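PDB 2W5E: serine protease p27 from Human astrovirus 1, which is the trypsin-like serine protease part of non-structural polyprotein 1A and cleaves the viral polyprotein into functional products. Local coordinates for residues A[33-38]-A[141-146]; A[62-67]-A[151-156]. All coordinates share one frame; numbering follows the deposited sequence.

Interaction 1 (A[33-38]-A[141-146]); sequences VTAAHV and VHQTNT
Three bonds grip the oxygen of water 1, which lies between His37 and Gln143 and joins the two segments. It accepts from His37 N at 3.0 Å. In the plane of the imidazole, at its edge, it meets His37 ND1 at 2.7 Å. Its third bond is donated to Gln143 OE1, also at 2.7 Å. Residue and water thus close a small loop: CG of His37 sits in the crowded position between its backbone N and carbonyl carbon (chi1 77°), folding the ring back so that ND1 and the backbone N-H of the same residue both reach the water. The catalytic ring is steadied on other sides too. NE2 is hydrogen-bonded to the hydroxyl of Ser127, while CE1 comes edge-on to Gln143 O, 3.2 Å away and near the ring plane. A comparable approach of this carbon to a main-chain carbonyl accompanies the catalytic histidine of chymotrypsin-like proteases, in which the active site lies between two beta barrels; here 33-38 supplies the first barrel's side and 141-146 the second's. Gln143 forms, with Thr144, a classic beta bulge facing Gly151. Its chain bends at chi2, turning the amide back toward the first barrel with its plane 74° from the imidazole. NE2 is hydrogen-bonded to Asp65 O and more weakly to Val141 O, 3.4 Å away, which fixes the amide's rotation and directs OE1 to the water. Alongside the amide, obliquely off its plane, the CB of Ala35, the residue just before the short helix, lies 3.7 Å from Gln143 NE2. The rest of the contact is apolar: Val141 CG1, anti to its backbone N, presses on the backbone at Ala35 N (3.8 Å), and CG2 touches Val33 CG1 at 4.2 Å, the two valines crossing obliquely.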
loop_
_atom_site.group_PDB
_atom_site.type_symbol
_atom_site.label_atom_id
_atom_site.label_comp_id
_atom_site.label_asym_id
_atom_site.label_seq_id
_atom_site.Cartn_x
_atom_site.Cartn_y
_atom_site.Cartn_z
ATOM N N VAL A 33 4.004 11.873 21.884
ATOM C CA VAL A 33 3.009 12.281 22.875
ATOM C C VAL A 33 2.937 11.238 23.992
ATOM O O VAL A 33 2.984 10.035 23.727
ATOM C CB VAL A 33 1.600 12.477 22.229
ATOM C CG1 VAL A 33 0.621 13.114 23.217
ATOM C CG2 VAL A 33 1.687 13.331 20.962
ATOM N N THR A 34 2.846 11.705 25.236
ATOM C CA THR A 34 2.668 10.814 26.394
ATOM C C THR A 34 1.905 11.526 27.518
ATOM O O THR A 34 1.450 12.658 27.339
ATOM C CB THR A 34 4.023 10.219 26.886
ATOM O OG1 THR A 34 3.785 9.144 27.806
ATOM C CG2 THR A 34 4.909 11.290 27.546
ATOM N N ALA A 35 1.742 10.851 28.656
ATOM C CA ALA A 35 1.118 11.454 29.835
ATOM C C ALA A 35 2.153 12.270 30.608
ATOM O O ALA A 35 3.328 11.903 30.653
ATOM C CB ALA A 35 0.507 10.380 30.728
ATOM N N ALA A 36 1.715 13.366 31.218
ATOM C CA ALA A 36 2.616 14.244 31.965
ATOM C C ALA A 36 3.447 13.493 33.012
ATOM O O ALA A 36 4.648 13.732 33.138
ATOM C CB ALA A 36 1.850 15.389 32.600
ATOM N N HIS A 37 2.820 12.574 33.744
ATOM C CA HIS A 37 3.528 11.866 34.820
ATOM C C HIS A 37 4.563 10.837 34.342
ATOM O O HIS A 37 5.400 10.392 35.123
ATOM C CB HIS A 37 2.556 11.270 35.850
ATOM C CG HIS A 37 1.864 10.023 35.396
ATOM N ND1 HIS A 37 0.656 10.041 34.732
ATOM C CD2 HIS A 37 2.197 8.719 35.538
ATOM C CE1 HIS A 37 0.280 8.802 34.473
ATOM N NE2 HIS A 37 1.196 7.980 34.954
ATOM N N VAL A 38 4.508 10.468 33.062
ATOM C CA VAL A 38 5.525 9.597 32.464
ATOM C C VAL A 38 6.845 10.364 32.295
ATOM O O VAL A 38 7.930 9.821 32.511
ATOM C CB VAL A 38 5.045 9.020 31.103
ATOM C CG1 VAL A 38 6.172 8.291 30.376
ATOM C CG2 VAL A 38 3.861 8.095 31.318
ATOM N N VAL A 141 -5.314 10.336 25.805
ATOM C CA VAL A 141 -4.071 9.769 26.347
ATOM C C VAL A 141 -4.338 9.107 27.710
ATOM O O VAL A 141 -4.786 9.775 28.644
ATOM C CB VAL A 141 -2.975 10.865 26.487
ATOM C CG1 VAL A 141 -1.679 10.281 27.038
ATOM C CG2 VAL A 141 -2.728 11.568 25.147
ATOM N N HIS A 142 -4.083 7.834 27.824
ATOM C CA HIS A 142 -4.348 7.108 29.023
ATOM C C HIS A 142 -3.591 7.615 30.254
ATOM O O HIS A 142 -2.429 7.802 30.225
ATOM C CB HIS A 142 -4.050 5.650 28.833
ATOM C CG HIS A 142 -4.326 4.820 30.039
ATOM N ND1 HIS A 142 -5.450 4.046 30.162
ATOM C CD2 HIS A 142 -3.622 4.638 31.173
ATOM C CE1 HIS A 142 -5.421 3.417 31.313
ATOM N NE2 HIS A 142 -4.323 3.757 31.945
ATOM N N GLN A 143 -4.306 7.830 31.331
ATOM C CA GLN A 143 -3.763 8.474 32.528
ATOM C C GLN A 143 -3.654 7.530 33.719
ATOM O O GLN A 143 -2.598 7.438 34.346
ATOM C CB GLN A 143 -4.608 9.691 32.918
ATOM C CG GLN A 143 -4.613 10.811 31.896
ATOM C CD GLN A 143 -3.276 11.523 31.792
ATOM O OE1 GLN A 143 -2.609 11.771 32.797
ATOM N NE2 GLN A 143 -2.883 11.862 30.570
ATOM N N THR A 144 -4.744 6.829 34.028
ATOM C CA THR A 144 -4.817 6.037 35.253
ATOM C C THR A 144 -5.850 4.913 35.181
ATOM O O THR A 144 -6.609 4.810 34.214
ATOM C CB THR A 144 -5.118 6.945 36.478
ATOM O OG1 THR A 144 -4.998 6.187 37.692
ATOM C CG2 THR A 144 -6.516 7.556 36.377
ATOM N N ASN A 145 -5.865 4.069 36.208
ATOM C CA ASN A 145 -6.892 3.041 36.342
ATOM C C ASN A 145 -7.326 2.804 37.781
ATOM O O ASN A 145 -6.546 3.004 38.716
ATOM C CB ASN A 145 -6.453 1.721 35.690
ATOM C CG ASN A 145 -5.161 1.175 36.271
ATOM O OD1 ASN A 145 -5.038 0.977 37.479
ATOM N ND2 ASN A 145 -4.194 0.904 35.401
ATOM N N THR A 146 -8.585 2.404 37.946
ATOM C CA THR A 146 -9.067 1.866 39.212
ATOM C C THR A 146 -9.575 0.462 38.908
ATOM O O THR A 146 -10.680 0.289 38.393
ATOM C CB THR A 146 -10.173 2.748 39.864
ATOM O OG1 THR A 146 -11.333 2.782 39.024
ATOM C CG2 THR A 146 -9.677 4.172 40.089
HETATM O O HOH W 1 -0.189 12.452 33.826
#

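Interaction 2 (A[62-67]-A[151-156]); sequences PEKDIA and GAVIID
Charge and hydrogen bonding centre on the ammonium of Lys64. The side chain runs out extended beyond CG, reaching from the first barrel's loop to the chain at the end of strand 149-154. NZ donates to Ile154 O at 2.8 Å, approaching from above the carbonyl plane, 34° out of it, with a C=O...N angle of 140°. The same nitrogen forms a long salt bridge to Asp156 OD2 (3.5 Å), the Lys64 and Asp156 side chains crossing at about a right angle, and a further one to Asp159. Two carboxylates and a carbonyl around one amine would be expected to favour its charged form. The acids are themselves held, Asp156 OD1 by the hydroxyl of Thr158 and Asp159 OD2 by the backbone N of Asp156.

Apolar packing lines the route. The methylenes of Lys64 pass obliquely over Val153, with CD 3.8 Å from Val153 CG1. Ile66, from the start of strand 66-70, pushes CD1 to within 4.1 Å of Ile155 CB, the two side chains crossing nearly perpendicular. Ile66 also touches Val33 and Val141.

Backbone bonding shapes the segment between Lys64 and Ile66. Ile66 N reaches back to Lys64 O at 2.7 Å, closing an inverse gamma turn centred on the catalytic Asp65, so that Lys64 and Ile66 both face 151-156 while the Asp65 side chain makes no contact with that segment. The loop bearing the catalytic aspartate, tied here to the strand that comes last in the chain, lies at the interface of two barrels, as in the chymotrypsin-like fold.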
loop_
_atom_site.group_PDB
_atom_site.type_symbol
_atom_site.label_atom_id
_atom_site.label_comp_id
_atom_site.label_asym_id
_atom_site.label_seq_id
_atom_site.Cartn_x
_atom_site.Cartn_y
_atom_site.Cartn_z
ATOM N N PRO A 62 1.383 21.396 28.405
ATOM C CA PRO A 62 0.170 22.207 28.567
ATOM C C PRO A 62 -0.508 22.004 29.926
ATOM O O PRO A 62 -0.013 21.244 30.761
ATOM C CB PRO A 62 -0.735 21.709 27.434
ATOM C CG PRO A 62 -0.295 20.315 27.191
ATOM C CD PRO A 62 1.187 20.308 27.430
ATOM N N GLU A 63 -1.630 22.692 30.133
ATOM C CA GLU A 63 -2.425 22.559 31.355
ATOM C C GLU A 63 -2.942 21.131 31.527
ATOM O O GLU A 63 -2.941 20.600 32.639
ATOM C CB GLU A 63 -3.588 23.556 31.348
ATOM C CG GLU A 63 -4.306 23.710 32.688
ATOM C CD GLU A 63 -5.275 24.885 32.710
ATOM O OE1 GLU A 63 -4.888 25.994 32.270
ATOM O OE2 GLU A 63 -6.423 24.702 33.181
ATOM N N LYS A 64 -3.375 20.516 30.422
ATOM C CA LYS A 64 -3.754 19.101 30.409
ATOM C C LYS A 64 -2.574 18.217 30.801
ATOM O O LYS A 64 -1.422 18.550 30.517
ATOM C CB LYS A 64 -4.267 18.682 29.030
ATOM C CG LYS A 64 -5.728 18.996 28.783
ATOM C CD LYS A 64 -6.182 18.461 27.434
ATOM C CE LYS A 64 -7.589 18.926 27.114
ATOM N NZ LYS A 64 -7.962 18.625 25.709
ATOM N N ASP A 65 -2.872 17.092 31.447
ATOM C CA ASP A 65 -1.849 16.165 31.920
ATOM C C ASP A 65 -1.240 15.347 30.771
ATOM O O ASP A 65 -1.207 14.116 30.806
ATOM C CB ASP A 65 -2.422 15.254 33.017
ATOM C CG ASP A 65 -2.725 16.007 34.316
ATOM O OD1 ASP A 65 -2.056 17.022 34.607
ATOM O OD2 ASP A 65 -3.634 15.577 35.055
ATOM N N ILE A 66 -0.757 16.062 29.759
ATOM C CA ILE A 66 -0.151 15.472 28.573
ATOM C C ILE A 66 1.206 16.146 28.341
ATOM O O ILE A 66 1.396 17.308 28.699
ATOM C CB ILE A 66 -1.090 15.624 27.333
ATOM C CG1 ILE A 66 -2.344 14.752 27.498
ATOM C CG2 ILE A 66 -0.381 15.255 26.035
ATOM C CD1 ILE A 66 -3.488 15.119 26.555
ATOM N N ALA A 67 2.144 15.402 27.763
ATOM C CA ALA A 67 3.473 15.922 27.445
ATOM C C ALA A 67 3.807 15.738 25.963
ATOM O O ALA A 67 3.513 14.698 25.374
ATOM C CB ALA A 67 4.527 15.252 28.319
ATOM N N GLY A 151 -8.861 5.327 32.622
ATOM C CA GLY A 151 -9.259 6.720 32.427
ATOM C C GLY A 151 -8.224 7.501 31.635
ATOM O O GLY A 151 -7.023 7.389 31.883
ATOM N N ALA A 152 -8.694 8.292 30.677
ATOM C CA ALA A 152 -7.813 9.052 29.794
ATOM C C ALA A 152 -8.268 10.497 29.677
ATOM O O ALA A 152 -9.442 10.792 29.876
ATOM C CB ALA A 152 -7.772 8.403 28.419
ATOM N N VAL A 153 -7.334 11.396 29.371
ATOM C CA VAL A 153 -7.671 12.791 29.082
ATOM C C VAL A 153 -7.791 12.991 27.574
ATOM O O VAL A 153 -6.859 12.686 26.824
ATOM C CB VAL A 153 -6.635 13.792 29.670
ATOM C CG1 VAL A 153 -7.015 15.224 29.326
ATOM C CG2 VAL A 153 -6.536 13.640 31.182
ATOM N N ILE A 154 -8.944 13.503 27.147
ATOM C CA ILE A 154 -9.206 13.813 25.739
ATOM C C ILE A 154 -8.213 14.845 25.192
ATOM O O ILE A 154 -7.892 15.835 25.859
ATOM C CB ILE A 154 -10.688 14.254 25.508
ATOM C CG1 ILE A 154 -11.607 13.033 25.441
ATOM C CG2 ILE A 154 -10.857 15.047 24.216
ATOM C CD1 ILE A 154 -12.381 12.764 26.704
ATOM N N ILE A 155 -7.724 14.587 23.981
ATOM C CA ILE A 155 -6.772 15.465 23.312
ATOM C C ILE A 155 -7.405 16.091 22.066
ATOM O O ILE A 155 -8.219 15.460 21.387
ATOM C CB ILE A 155 -5.452 14.703 22.963
ATOM C CG1 ILE A 155 -4.348 15.675 22.518
ATOM C CG2 ILE A 155 -5.699 13.590 21.932
ATOM C CD1 ILE A 155 -2.973 15.027 22.306
ATOM N N ASP A 156 -7.047 17.341 21.787
ATOM C CA ASP A 156 -7.447 18.000 20.542
ATOM C C ASP A 156 -6.274 18.806 19.948
ATOM O O ASP A 156 -5.275 19.024 20.636
ATOM C CB ASP A 156 -8.736 18.828 20.729
ATOM C CG ASP A 156 -8.548 20.038 21.619
ATOM O OD1 ASP A 156 -7.863 20.986 21.193
ATOM O OD2 ASP A 156 -9.117 20.057 22.732
#

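Interactions 1 and 2 lie side by side on the interface between the two six-stranded barrels, their centres about 8 Å apart. Each joins one segment from each barrel: 31-35 and 66-70 are neighbouring strands of the first, 138-146 and 149-154 of the second. Along the chain the order is 33-38, 62-67, 141-146, 151-156, so the two pairings interleave. Probable backbone hydrogen bonds between Gly151 and both Gln143 and Thr144 couple them in the second barrel. Interaction 1 contains His37 and interaction 2 Asp65; Asp65 OD2 stands 7.0 Å from His37 ND1, too far for a direct hydrogen bond, so the Asp-His link of the classical triad is not formed in this structure and catalysis probably requires the carboxylate to move closer.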